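Local structure of DNA double-strand break repair nuclease NurA (Sulfolobus solfataricus, 2YGK) at residues Q29-K34 / D208-D213; N36-E41 / F229-I234; I70-G75 / E106-L111. The protein is a manganese-dependent nuclease of archaeal DNA double-strand break repair that probably acts with the helicase HerA to resect the 5' strand. All blocks are in the same frame, centred on the assembly; numbering follows the deposited sequence.

Contact 1. Residues Q29-K34 / D208-D213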
ATOM      1  N   GLN A  29      15.370 -26.526 -13.154  1.00117.17           N
ATOM      2  CA  GLN A  29      16.772 -26.661 -13.549  1.00121.39           C
ATOM      3  C   GLN A  29      17.698 -25.830 -12.668  1.00120.82           C
ATOM      4  O   GLN A  29      18.911 -25.870 -12.827  1.00122.85           O
ATOM      5  CB  GLN A  29      16.941 -26.279 -15.036  1.00125.69           C
ATOM      6  CG  GLN A  29      17.102 -27.489 -15.971  1.00130.63           C
ATOM      7  CD  GLN A  29      16.544 -27.273 -17.383  1.00136.56           C
ATOM      8  OE1 GLN A  29      15.880 -26.266 -17.670  1.00137.72           O
ATOM      9  NE2 GLN A  29      16.815 -28.235 -18.274  1.00139.94           N
ATOM     10  N   GLU A  30      17.131 -25.075 -11.741  1.00119.22           N
ATOM     11  CA  GLU A  30      17.927 -24.270 -10.828  1.00118.96           C
ATOM     12  C   GLU A  30      18.183 -25.019  -9.531  1.00116.93           C
ATOM     13  O   GLU A  30      19.283 -24.928  -8.999  1.00117.30           O
ATOM     14  CB  GLU A  30      17.224 -22.940 -10.520  1.00117.75           C
ATOM     15  CG  GLU A  30      17.998 -21.966  -9.616  1.00117.47           C
ATOM     16  CD  GLU A  30      19.047 -21.148 -10.347  1.00121.66           C
ATOM     17  OE1 GLU A  30      19.403 -21.488 -11.500  1.00126.05           O
ATOM     18  OE2 GLU A  30      19.519 -20.154  -9.756  1.00121.59           O
ATOM     19  N   ILE A  31      17.184 -25.744  -9.018  1.00115.41           N
ATOM     20  CA  ILE A  31      17.292 -26.305  -7.668  1.00113.38           C
ATOM     21  C   ILE A  31      16.328 -27.451  -7.263  1.00112.40           C
ATOM     22  O   ILE A  31      16.003 -27.579  -6.082  1.00110.10           O
ATOM     23  CB  ILE A  31      17.202 -25.163  -6.586  1.00111.04           C
ATOM     24  CG1 ILE A  31      15.974 -24.277  -6.813  1.00110.00           C
ATOM     25  CG2 ILE A  31      18.478 -24.309  -6.563  1.00112.22           C
ATOM     26  CD1 ILE A  31      14.669 -24.938  -6.450  1.00107.90           C
ATOM     27  N   GLN A  32      15.890 -28.301  -8.192  1.00114.64           N
ATOM     28  CA  GLN A  32      15.231 -29.568  -7.785  1.00114.23           C
ATOM     29  C   GLN A  32      16.215 -30.471  -7.006  1.00113.22           C
ATOM     30  O   GLN A  32      15.794 -31.253  -6.143  1.00111.66           O
ATOM     31  CB  GLN A  32      14.657 -30.341  -8.989  1.00117.32           C
ATOM     32  CG  GLN A  32      13.785 -31.570  -8.615  1.00118.36           C
ATOM     33  CD  GLN A  32      13.365 -32.413  -9.827  1.00123.21           C
ATOM     34  OE1 GLN A  32      14.189 -33.072 -10.472  1.00125.98           O
ATOM     35  NE2 GLN A  32      12.070 -32.409 -10.120  1.00124.72           N
ATOM     36  N   ASP A  33      17.511 -30.344  -7.323  1.00113.85           N
ATOM     37  CA  ASP A  33      18.596 -31.057  -6.624  1.00113.04           C
ATOM     38  C   ASP A  33      18.927 -30.502  -5.218  1.00109.55           C
ATOM     39  O   ASP A  33      18.896 -31.243  -4.224  1.00107.58           O
ATOM     40  CB  ASP A  33      19.887 -31.132  -7.487  1.00116.18           C
ATOM     41  CG  ASP A  33      20.011 -29.996  -8.528  1.00118.34           C
ATOM     42  OD1 ASP A  33      19.174 -29.068  -8.558  1.00116.75           O
ATOM     43  OD2 ASP A  33      20.957 -30.049  -9.345  1.00121.58           O
ATOM     44  N   LYS A  34      19.237 -29.206  -5.144  1.00108.00           N
ATOM     45  CA  LYS A  34      19.724 -28.591  -3.899  1.00105.32           C
ATOM     46  C   LYS A  34      18.684 -28.538  -2.786  1.00100.06           C
ATOM     47  O   LYS A  34      19.036 -28.507  -1.613  1.00 98.38           O
ATOM     48  CB  LYS A  34      20.297 -27.195  -4.169  1.00106.63           C
ATOM     49  CG  LYS A  34      21.554 -27.260  -5.002  1.00113.30           C
ATOM     50  CD  LYS A  34      22.126 -25.899  -5.353  1.00119.22           C
ATOM     51  CE  LYS A  34      23.372 -26.072  -6.242  1.00125.11           C
ATOM     52  NZ  LYS A  34      23.989 -24.783  -6.673  1.00128.58           N
ATOM     53  N   ASP A 208      18.948 -16.496   1.229  1.00 66.35           N
ATOM     54  CA  ASP A 208      20.178 -16.957   1.835  1.00 68.25           C
ATOM     55  C   ASP A 208      20.475 -18.354   1.409  1.00 68.85           C
ATOM     56  O   ASP A 208      21.627 -18.672   1.144  1.00 71.50           O
ATOM     57  CB  ASP A 208      20.073 -16.929   3.357  1.00 67.18           C
ATOM     58  CG  ASP A 208      20.228 -15.528   3.922  1.00 69.68           C
ATOM     59  OD1 ASP A 208      21.316 -14.939   3.718  1.00 74.03           O
ATOM     60  OD2 ASP A 208      19.270 -15.029   4.564  1.00 70.67           O
ATOM     61  N   LEU A 209      19.447 -19.198   1.339  1.00 67.34           N
ATOM     62  CA  LEU A 209      19.678 -20.615   1.051  1.00 67.55           C
ATOM     63  C   LEU A 209      20.066 -20.847  -0.389  1.00 69.61           C
ATOM     64  O   LEU A 209      21.203 -21.228  -0.662  1.00 71.86           O
ATOM     65  CB  LEU A 209      18.466 -21.485   1.408  1.00 65.26           C
ATOM     66  CG  LEU A 209      18.316 -21.860   2.875  1.00 62.29           C
ATOM     67  CD1 LEU A 209      17.191 -22.868   2.991  1.00 58.57           C
ATOM     68  CD2 LEU A 209      19.634 -22.401   3.442  1.00 59.35           C
ATOM     69  N   PHE A 210      19.125 -20.597  -1.295  1.00 69.36           N
ATOM     70  CA  PHE A 210      19.243 -21.029  -2.680  1.00 71.29           C
ATOM     71  C   PHE A 210      19.688 -19.950  -3.645  1.00 73.60           C
ATOM     72  O   PHE A 210      20.156 -20.271  -4.726  1.00 76.87           O
ATOM     73  CB  PHE A 210      17.916 -21.585  -3.156  1.00 70.13           C
ATOM     74  CG  PHE A 210      17.369 -22.656  -2.284  1.00 68.28           C
ATOM     75  CD1 PHE A 210      17.970 -23.908  -2.235  1.00 69.79           C
ATOM     76  CD2 PHE A 210      16.245 -22.434  -1.524  1.00 66.00           C
ATOM     77  CE1 PHE A 210      17.453 -24.919  -1.435  1.00 67.90           C
ATOM     78  CE2 PHE A 210      15.726 -23.432  -0.712  1.00 65.02           C
ATOM     79  CZ  PHE A 210      16.326 -24.679  -0.675  1.00 66.32           C
ATOM     80  N   GLY A 211      19.523 -18.681  -3.284  1.00 73.07           N
ATOM     81  CA  GLY A 211      20.008 -17.575  -4.111  1.00 75.51           C
ATOM     82  C   GLY A 211      19.416 -17.539  -5.513  1.00 76.94           C
ATOM     83  O   GLY A 211      20.152 -17.450  -6.500  1.00 79.71           O
ATOM     84  N   THR A 212      18.086 -17.612  -5.591  1.00 74.84           N
ATOM     85  CA  THR A 212      17.377 -17.681  -6.859  1.00 75.96           C
ATOM     86  C   THR A 212      16.475 -16.464  -7.023  1.00 75.44           C
ATOM     87  O   THR A 212      16.417 -15.605  -6.148  1.00 73.76           O
ATOM     88  CB  THR A 212      16.537 -18.969  -6.967  1.00 75.04           C
ATOM     89  OG1 THR A 212      15.402 -18.894  -6.093  1.00 71.41           O
ATOM     90  CG2 THR A 212      17.384 -20.201  -6.624  1.00 75.41           C
ATOM     91  N   ASP A 213      15.778 -16.399  -8.155  1.00 76.63           N
ATOM     92  CA  ASP A 213      14.871 -15.298  -8.434  1.00 76.43           C
ATOM     93  C   ASP A 213      13.654 -15.335  -7.534  1.00 72.88           C
ATOM     94  O   ASP A 213      13.003 -14.313  -7.358  1.00 72.33           O
ATOM     95  CB  ASP A 213      14.407 -15.314  -9.895  1.00 79.27           C
ATOM     96  CG  ASP A 213      15.503 -14.917 -10.874  1.00 82.51           C
ATOM     97  OD1 ASP A 213      16.398 -14.131 -10.502  1.00 82.60           O
ATOM     98  OD2 ASP A 213      15.451 -15.389 -12.029  1.00 84.33           O
TER
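Phe210, the residue most covered here, sets its ring against the last turns of the helix through Ile31 and Lys34. Its CD1 lies 4.4 Å from Ile31 CG2, which comes in obliquely. The carbonyl of Lys34 meets the rim of the same ring in its plane: O is 3.9 Å from Phe210 CE1, so the slightly positive C-H edge of the ring probably faces the carbonyl's negative end. Phe210 CG stands anti to its own carbonyl carbon (chi1 -54°), which carries the ring out from the loop toward the helix. Of the Lys34 side chain it is CB that comes near the ring, 4.5 Å from Phe210 CD1, before the amino end leads away.

Two residues on, Thr212 uses its methyl rather than its hydroxyl. CG2 is 3.5 Å from Glu30 CG, the two side chains sliding past each other in opposite directions, and it also faces Ile31 CG2 at 4.3 Å. OG1 is occupied elsewhere, bonded to the carbonyl of Tyr214. Between Phe210 and Thr212 the chain turns at Gly211, whose positive phi of 59° suits a glycine, and the residues before and after it both direct side chains at the helix.

The contact joins the long helix 17-38, kinked at this point, to the loop that leads from strand 197-201 of the central sheet into helix 216-223, in a protein of the RNase H clan. No hydrogen bond spans the two segments; apolar carbon does the work, and Ile31 and Phe210 both continue onto Val219 of helix 216-223. Polar links lie around this patch: Tyr26 OH, from the turn of the helix before Glu30, bonds the backbone N of Asp213, while the carboxylate of Asp213 forms a salt bridge with Lys99 of the second subunit.

Contact 2. Residues N36-E41 / F229-I234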
ATOM      1  N   ASN A  36      16.530 -30.874  -1.733  1.00 89.57           N
ATOM      2  CA  ASN A  36      16.599 -32.096  -0.926  1.00 87.51           C
ATOM      3  C   ASN A  36      17.935 -32.225  -0.173  1.00 85.52           C
ATOM      4  O   ASN A  36      17.969 -32.768   0.923  1.00 84.75           O
ATOM      5  CB  ASN A  36      16.302 -33.312  -1.810  1.00 89.45           C
ATOM      6  CG  ASN A  36      14.950 -33.197  -2.525  1.00 89.99           C
ATOM      7  OD1 ASN A  36      13.950 -32.762  -1.938  1.00 88.78           O
ATOM      8  ND2 ASN A  36      14.924 -33.577  -3.799  1.00 92.75           N
ATOM      9  N   GLU A  37      19.009 -31.691  -0.754  1.00 84.25           N
ATOM     10  CA  GLU A  37      20.264 -31.474  -0.043  1.00 82.49           C
ATOM     11  C   GLU A  37      19.996 -30.678   1.224  1.00 77.64           C
ATOM     12  O   GLU A  37      20.434 -31.054   2.292  1.00 76.57           O
ATOM     13  CB  GLU A  37      21.263 -30.671  -0.894  1.00 84.99           C
ATOM     14  CG  GLU A  37      21.626 -31.251  -2.294  1.00 89.72           C
ATOM     15  CD  GLU A  37      22.752 -32.249  -2.282  1.00 93.31           C
ATOM     16  OE1 GLU A  37      23.382 -32.453  -1.222  1.00 94.37           O
ATOM     17  OE2 GLU A  37      23.005 -32.832  -3.352  1.00 97.91           O
ATOM     18  N   TYR A  38      19.263 -29.574   1.089  1.00 73.58           N
ATOM     19  CA  TYR A  38      19.063 -28.602   2.180  1.00 69.50           C
ATOM     20  C   TYR A  38      17.787 -28.771   2.999  1.00 64.15           C
ATOM     21  O   TYR A  38      17.492 -27.900   3.792  1.00 62.44           O
ATOM     22  CB  TYR A  38      18.984 -27.190   1.619  1.00 69.76           C
ATOM     23  CG  TYR A  38      20.241 -26.507   1.180  1.00 73.56           C
ATOM     24  CD1 TYR A  38      21.482 -27.130   1.170  1.00 78.59           C
ATOM     25  CD2 TYR A  38      20.165 -25.204   0.738  1.00 75.17           C
ATOM     26  CE1 TYR A  38      22.617 -26.428   0.733  1.00 81.82           C
ATOM     27  CE2 TYR A  38      21.258 -24.519   0.317  1.00 78.73           C
ATOM     28  CZ  TYR A  38      22.475 -25.113   0.307  1.00 81.39           C
ATOM     29  OH  TYR A  38      23.518 -24.339  -0.147  1.00 85.22           O
ATOM     30  N   TRP A  39      17.018 -29.829   2.778  1.00 60.73           N
ATOM     31  CA  TRP A  39      15.832 -30.126   3.600  1.00 56.98           C
ATOM     32  C   TRP A  39      16.021 -31.389   4.474  1.00 56.01           C
ATOM     33  O   TRP A  39      16.608 -32.400   4.039  1.00 57.39           O
ATOM     34  CB  TRP A  39      14.613 -30.293   2.705  1.00 55.92           C
ATOM     35  CG  TRP A  39      13.278 -30.445   3.414  1.00 52.23           C
ATOM     36  CD1 TRP A  39      12.486 -31.558   3.427  1.00 51.34           C
ATOM     37  CD2 TRP A  39      12.563 -29.441   4.148  1.00 45.04           C
ATOM     38  NE1 TRP A  39      11.342 -31.313   4.148  1.00 49.30           N
ATOM     39  CE2 TRP A  39      11.365 -30.021   4.596  1.00 45.82           C
ATOM     40  CE3 TRP A  39      12.826 -28.120   4.474  1.00 44.62           C
ATOM     41  CZ2 TRP A  39      10.420 -29.316   5.368  1.00 45.77           C
ATOM     42  CZ3 TRP A  39      11.886 -27.402   5.237  1.00 43.54           C
ATOM     43  CH2 TRP A  39      10.697 -28.010   5.675  1.00 43.06           C
ATOM     44  N   ASN A  40      15.519 -31.322   5.701  1.00 53.16           N
ATOM     45  CA  ASN A  40      15.593 -32.442   6.627  1.00 52.73           C
ATOM     46  C   ASN A  40      14.205 -32.896   7.012  1.00 51.31           C
ATOM     47  O   ASN A  40      13.436 -32.121   7.584  1.00 50.69           O
ATOM     48  CB  ASN A  40      16.383 -32.052   7.878  1.00 52.07           C
ATOM     49  CG  ASN A  40      17.805 -31.652   7.552  1.00 53.69           C
ATOM     50  OD1 ASN A  40      18.714 -32.510   7.427  1.00 54.99           O
ATOM     51  ND2 ASN A  40      18.014 -30.333   7.387  1.00 53.03           N
ATOM     52  N   GLU A  41      13.872 -34.136   6.677  1.00 51.12           N
ATOM     53  CA  GLU A  41      12.612 -34.725   7.110  1.00 50.57           C
ATOM     54  C   GLU A  41      12.651 -34.912   8.603  1.00 50.10           C
ATOM     55  O   GLU A  41      13.680 -35.266   9.153  1.00 51.71           O
ATOM     56  CB  GLU A  41      12.366 -36.058   6.405  1.00 51.56           C
ATOM     57  CG  GLU A  41      12.018 -35.881   4.955  1.00 52.32           C
ATOM     58  CD  GLU A  41      11.832 -37.181   4.181  1.00 54.67           C
ATOM     59  OE1 GLU A  41      11.358 -38.198   4.781  1.00 53.03           O
ATOM     60  OE2 GLU A  41      12.162 -37.160   2.951  1.00 54.83           O
ATOM     61  N   PHE A 229      12.562 -29.391   8.395  1.00 39.70           N
ATOM     62  CA  PHE A 229      13.277 -28.168   8.648  1.00 39.72           C
ATOM     63  C   PHE A 229      14.440 -28.019   7.732  1.00 41.50           C
ATOM     64  O   PHE A 229      14.947 -28.972   7.197  1.00 43.13           O
ATOM     65  CB  PHE A 229      13.744 -28.100  10.093  1.00 39.62           C
ATOM     66  CG  PHE A 229      14.718 -29.140  10.458  1.00 40.59           C
ATOM     67  CD1 PHE A 229      14.289 -30.415  10.834  1.00 42.91           C
ATOM     68  CD2 PHE A 229      16.074 -28.872  10.444  1.00 42.44           C
ATOM     69  CE1 PHE A 229      15.217 -31.412  11.190  1.00 43.52           C
ATOM     70  CE2 PHE A 229      17.007 -29.857  10.790  1.00 42.58           C
ATOM     71  CZ  PHE A 229      16.579 -31.121  11.164  1.00 42.72           C
ATOM     72  N   SER A 230      14.859 -26.792   7.523  1.00 43.18           N
ATOM     73  CA  SER A 230      15.907 -26.532   6.552  1.00 45.44           C
ATOM     74  C   SER A 230      17.250 -26.439   7.215  1.00 47.72           C
ATOM     75  O   SER A 230      17.349 -26.282   8.424  1.00 47.63           O
ATOM     76  CB  SER A 230      15.646 -25.181   5.918  1.00 45.42           C
ATOM     77  OG  SER A 230      15.913 -24.147   6.845  1.00 42.49           O
ATOM     78  N   LYS A 231      18.291 -26.452   6.401  1.00 50.91           N
ATOM     79  CA  LYS A 231      19.565 -25.940   6.829  1.00 53.32           C
ATOM     80  C   LYS A 231      19.355 -24.620   7.602  1.00 53.35           C
ATOM     81  O   LYS A 231      18.505 -23.784   7.248  1.00 51.66           O
ATOM     82  CB  LYS A 231      20.462 -25.725   5.626  1.00 55.64           C
ATOM     83  CG  LYS A 231      21.725 -24.957   5.938  1.00 60.20           C
ATOM     84  CD  LYS A 231      22.837 -25.226   4.912  1.00 67.48           C
ATOM     85  CE  LYS A 231      24.214 -24.919   5.524  1.00 71.77           C
ATOM     86  NZ  LYS A 231      25.245 -24.472   4.551  1.00 75.80           N
ATOM     87  N   LEU A 232      20.137 -24.475   8.667  1.00 55.22           N
ATOM     88  CA  LEU A 232      20.113 -23.326   9.545  1.00 56.07           C
ATOM     89  C   LEU A 232      20.973 -22.273   8.939  1.00 58.22           C
ATOM     90  O   LEU A 232      22.003 -22.569   8.398  1.00 60.12           O
ATOM     91  CB  LEU A 232      20.636 -23.689  10.940  1.00 56.75           C
ATOM     92  CG  LEU A 232      19.603 -24.440  11.804  1.00 57.23           C
ATOM     93  CD1 LEU A 232      18.934 -25.622  11.056  1.00 56.92           C
ATOM     94  CD2 LEU A 232      20.238 -24.961  13.113  1.00 59.89           C
ATOM     95  N   ILE A 233      20.513 -21.039   9.017  1.00 59.14           N
ATOM     96  CA  ILE A 233      21.192 -19.909   8.455  1.00 61.79           C
ATOM     97  C   ILE A 233      21.493 -19.016   9.623  1.00 63.57           C
ATOM     98  O   ILE A 233      20.633 -18.829  10.489  1.00 62.01           O
ATOM     99  CB  ILE A 233      20.283 -19.120   7.510  1.00 61.03           C
ATOM    100  CG1 ILE A 233      19.606 -20.041   6.495  1.00 61.06           C
ATOM    101  CG2 ILE A 233      21.059 -18.024   6.827  1.00 62.73           C
ATOM    102  CD1 ILE A 233      18.776 -19.287   5.457  1.00 62.36           C
ATOM    103  N   ILE A 234      22.707 -18.469   9.642  1.00 67.62           N
ATOM    104  CA  ILE A 234      23.167 -17.599  10.707  1.00 69.88           C
ATOM    105  C   ILE A 234      23.359 -16.230  10.090  1.00 72.59           C
ATOM    106  O   ILE A 234      24.113 -16.073   9.142  1.00 74.39           O
ATOM    107  CB  ILE A 234      24.442 -18.181  11.371  1.00 72.11           C
ATOM    108  CG1 ILE A 234      24.094 -19.522  12.029  1.00 70.80           C
ATOM    109  CG2 ILE A 234      25.010 -17.244  12.425  1.00 73.19           C
ATOM    110  CD1 ILE A 234      25.262 -20.385  12.334  1.00 75.07           C
TER
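Asn40 lies flat against Phe229: its CB sits over the face of the Phe229 ring, 3.6 Å from the centroid, in a CH-pi contact, and amide and ring planes are only 19° apart. Phe229 CG stands between its backbone N and carbonyl carbon (chi1 64°), on the side of the strand where Asn40 also points. The same two residues form an antiparallel hydrogen-bonded pair. Asn40 N donates to Phe229 O at 2.8 Å, and Phe229 N returns a bond to Asn40 O at 3.0 Å. Asn40 ND2 adds a weak third bond, also to Phe229 O, at 3.4 Å.

On the opposite face of the strand pair Trp39 faces Ser230 as a non-hydrogen-bonded pair. The indole lays one face across the Phe229 backbone, with CE3 3.6 Å from Phe229 O, so the indole covers the peptide that Asn40 N bonds. Just before strand 39-41, Lys231 N bonds Tyr38 O at 3.1 Å, and Lys231 CD rests over one face of the Tyr38 ring.

Farther out, Ser230 OG is held by Lys231 O and Tyr260 N. Strand 39-41 is the outermost strand within this chain at this end of the mixed sheet, added antiparallel to strand 228-236, which pairs in turn with 255-262; helix 280-291 covers the Phe229 ring, touching it through Val283 and Met287.

Contact 3. Residues I70-G75 / E106-L111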
ATOM      1  N   ILE A  70      -6.541  11.501   8.827  1.00 53.44           N
ATOM      2  CA  ILE A  70      -6.450  10.054   8.734  1.00 51.28           C
ATOM      3  C   ILE A  70      -6.991   9.431  10.005  1.00 50.10           C
ATOM      4  O   ILE A  70      -6.323   9.432  11.042  1.00 49.81           O
ATOM      5  CB  ILE A  70      -5.001   9.563   8.549  1.00 50.59           C
ATOM      6  CG1 ILE A  70      -4.256  10.393   7.504  1.00 52.22           C
ATOM      7  CG2 ILE A  70      -5.000   8.084   8.159  1.00 48.08           C
ATOM      8  CD1 ILE A  70      -4.974  10.449   6.185  1.00 53.98           C
ATOM      9  N   VAL A  71      -8.191   8.876   9.925  1.00 50.04           N
ATOM     10  CA  VAL A  71      -8.821   8.256  11.077  1.00 49.61           C
ATOM     11  C   VAL A  71      -8.316   6.837  11.199  1.00 48.39           C
ATOM     12  O   VAL A  71      -8.561   6.049  10.314  1.00 48.33           O
ATOM     13  CB  VAL A  71     -10.341   8.207  10.931  1.00 50.82           C
ATOM     14  CG1 VAL A  71     -10.972   7.473  12.124  1.00 49.21           C
ATOM     15  CG2 VAL A  71     -10.921   9.643  10.794  1.00 52.84           C
ATOM     16  N   TYR A  72      -7.626   6.517  12.296  1.00 47.50           N
ATOM     17  CA  TYR A  72      -7.005   5.214  12.443  1.00 46.28           C
ATOM     18  C   TYR A  72      -7.404   4.488  13.710  1.00 45.15           C
ATOM     19  O   TYR A  72      -7.899   5.064  14.667  1.00 46.37           O
ATOM     20  CB  TYR A  72      -5.495   5.346  12.453  1.00 46.08           C
ATOM     21  CG  TYR A  72      -4.984   6.001  13.706  1.00 48.84           C
ATOM     22  CD1 TYR A  72      -4.851   7.387  13.788  1.00 52.54           C
ATOM     23  CD2 TYR A  72      -4.673   5.248  14.817  1.00 48.61           C
ATOM     24  CE1 TYR A  72      -4.383   7.993  14.945  1.00 54.43           C
ATOM     25  CE2 TYR A  72      -4.210   5.836  15.965  1.00 51.81           C
ATOM     26  CZ  TYR A  72      -4.062   7.216  16.032  1.00 55.27           C
ATOM     27  OH  TYR A  72      -3.592   7.798  17.206  1.00 57.52           O
ATOM     28  N   ALA A  73      -7.105   3.205  13.705  1.00 42.90           N
ATOM     29  CA  ALA A  73      -7.363   2.352  14.824  1.00 41.55           C
ATOM     30  C   ALA A  73      -6.298   1.287  14.803  1.00 39.81           C
ATOM     31  O   ALA A  73      -6.055   0.669  13.781  1.00 38.93           O
ATOM     32  CB  ALA A  73      -8.732   1.746  14.695  1.00 41.50           C
ATOM     33  N   VAL A  74      -5.664   1.080  15.939  1.00 39.72           N
ATOM     34  CA  VAL A  74      -4.659   0.035  16.108  1.00 38.60           C
ATOM     35  C   VAL A  74      -5.072  -0.819  17.293  1.00 39.30           C
ATOM     36  O   VAL A  74      -5.766  -0.329  18.212  1.00 40.51           O
ATOM     37  CB  VAL A  74      -3.284   0.635  16.444  1.00 38.75           C
ATOM     38  CG1 VAL A  74      -2.701   1.384  15.233  1.00 38.84           C
ATOM     39  CG2 VAL A  74      -3.402   1.544  17.678  1.00 38.01           C
ATOM     40  N   GLY A  75      -4.624  -2.074  17.292  1.00 38.06           N
ATOM     41  CA  GLY A  75      -4.896  -2.971  18.385  1.00 38.41           C
ATOM     42  C   GLY A  75      -3.921  -4.146  18.402  1.00 37.52           C
ATOM     43  O   GLY A  75      -3.515  -4.651  17.370  1.00 36.48           O
ATOM     44  N   GLU A 106       2.351   4.452   7.400  1.00 54.90           N
ATOM     45  CA  GLU A 106       3.517   3.849   7.997  1.00 53.57           C
ATOM     46  C   GLU A 106       3.536   4.138   9.518  1.00 51.72           C
ATOM     47  O   GLU A 106       3.767   3.227  10.343  1.00 50.10           O
ATOM     48  CB  GLU A 106       4.779   4.357   7.296  1.00 55.53           C
ATOM     49  CG  GLU A 106       5.896   3.334   7.350  1.00 58.43           C
ATOM     50  CD  GLU A 106       7.282   3.917   7.194  1.00 63.02           C
ATOM     51  OE1 GLU A 106       7.427   4.963   6.516  1.00 64.90           O
ATOM     52  OE2 GLU A 106       8.224   3.293   7.758  1.00 66.32           O
ATOM     53  N   ARG A 107       3.235   5.383   9.900  1.00 50.07           N
ATOM     54  CA  ARG A 107       3.131   5.679  11.313  1.00 48.77           C
ATOM     55  C   ARG A 107       2.085   4.789  11.970  1.00 45.81           C
ATOM     56  O   ARG A 107       2.282   4.350  13.098  1.00 45.54           O
ATOM     57  CB  ARG A 107       2.799   7.149  11.595  1.00 50.46           C
ATOM     58  CG  ARG A 107       3.677   8.118  10.849  1.00 53.57           C
ATOM     59  CD  ARG A 107       3.762   9.484  11.474  1.00 56.85           C
ATOM     60  NE  ARG A 107       2.505  10.225  11.471  1.00 59.12           N
ATOM     61  CZ  ARG A 107       1.952  10.754  10.398  1.00 60.14           C
ATOM     62  NH1 ARG A 107       2.531  10.609   9.204  1.00 62.92           N
ATOM     63  NH2 ARG A 107       0.805  11.407  10.526  1.00 59.98           N
ATOM     64  N   ILE A 108       0.959   4.551  11.295  1.00 43.45           N
ATOM     65  CA  ILE A 108      -0.091   3.767  11.907  1.00 40.94           C
ATOM     66  C   ILE A 108       0.476   2.379  12.184  1.00 39.41           C
ATOM     67  O   ILE A 108       0.301   1.842  13.281  1.00 37.24           O
ATOM     68  CB  ILE A 108      -1.336   3.620  11.037  1.00 40.59           C
ATOM     69  CG1 ILE A 108      -2.111   4.939  10.966  1.00 41.67           C
ATOM     70  CG2 ILE A 108      -2.260   2.544  11.600  1.00 38.13           C
ATOM     71  CD1 ILE A 108      -3.012   5.047   9.725  1.00 40.84           C
ATOM     72  N   SER A 109       1.156   1.806  11.200  1.00 38.81           N
ATOM     73  CA  SER A 109       1.648   0.457  11.368  1.00 38.56           C
ATOM     74  C   SER A 109       2.750   0.381  12.418  1.00 38.48           C
ATOM     75  O   SER A 109       2.809  -0.580  13.155  1.00 37.88           O
ATOM     76  CB  SER A 109       2.076  -0.168  10.036  1.00 38.47           C
ATOM     77  OG  SER A 109       2.860   0.714   9.282  1.00 42.32           O
ATOM     78  N   LEU A 110       3.616   1.391  12.480  1.00 39.99           N
ATOM     79  CA  LEU A 110       4.687   1.410  13.466  1.00 40.26           C
ATOM     80  C   LEU A 110       4.090   1.555  14.857  1.00 40.73           C
ATOM     81  O   LEU A 110       4.605   1.005  15.826  1.00 41.34           O
ATOM     82  CB  LEU A 110       5.662   2.562  13.202  1.00 41.62           C
ATOM     83  CG  LEU A 110       6.568   2.305  12.000  1.00 41.98           C
ATOM     84  CD1 LEU A 110       7.261   3.576  11.509  1.00 42.79           C
ATOM     85  CD2 LEU A 110       7.583   1.255  12.303  1.00 39.93           C
ATOM     86  N   LEU A 111       3.021   2.328  14.964  1.00 41.36           N
ATOM     87  CA  LEU A 111       2.295   2.439  16.210  1.00 41.87           C
ATOM     88  C   LEU A 111       1.723   1.078  16.619  1.00 41.43           C
ATOM     89  O   LEU A 111       1.830   0.673  17.785  1.00 42.13           O
ATOM     90  CB  LEU A 111       1.220   3.476  16.061  1.00 42.21           C
ATOM     91  CG  LEU A 111       0.274   3.767  17.213  1.00 43.92           C
ATOM     92  CD1 LEU A 111       0.969   3.803  18.570  1.00 44.29           C
ATOM     93  CD2 LEU A 111      -0.424   5.099  16.891  1.00 43.91           C
TER
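Ile108 is the bump of helix 104-123 that fits between three side chains of the strand, Ile70, Tyr72 and Val74, all pointing to this face at alternate positions. Its branches divide the work. CD1 reaches down between Tyr72 CB, at 3.7 Å, and Ile70 CG2, at 4.0 Å; CG1 lies against the base of the tyrosine, while CG2 turns the other way to meet Val74 CG1 at 3.8 Å. Val74 CG1 also sits 3.6 Å from the carbonyl O of Ile108, so this methyl fills the hollow beside the helix backbone.

One turn on, Leu111 takes the outer part of the tyrosine: CD2 is 4.0 Å from Tyr72 CE2, the two side chains crossing at about a right angle. Tyr72 CG stands between the backbone N and the carbonyl carbon (chi1 70°), beside Ile108 CG1, and the ring runs on from there to Leu111. An alanine in place of Ile108 would probably open a gap facing Ile70, Tyr72 CB and Val74, and the Val74 methyl would keep Leu111 but lose its contact with CG2.

Helix and strand segments run 22° from parallel with axes 8.6 Å apart. Strands 54-65, 70-82 and 85-98 form an antiparallel meander followed by this helix, as in RNase H-like folds; Phe98 of strand 85-98 stacks on Tyr72, and helix 171-193 packs against the helix through Met174 and Met179.

How the contacts relate
Contacts 1 and 2 are neighbours, their centres 12 Å apart, and both draw on helix 17-38. They meet where Tyr38 of contact 2 packs on Phe210 of contact 1, with Tyr38 CD2 and Phe210 CE1 3.5 Å apart, and where Ile233 touches Asp208 and Leu209. Contact 3 lies on the opposite side of the chain's centre, 38 Å from contact 1 and 37 Å from contact 2 between centres, and its segments fall within the chain loop that each of them closes. Contacts 2 and 3 reach the same sheet. Contact 3 lies about 11 Å from the manganese ion, measured from the Val74 side chain, and supplies no ligand to it; Asp58 and Asp133 bind it.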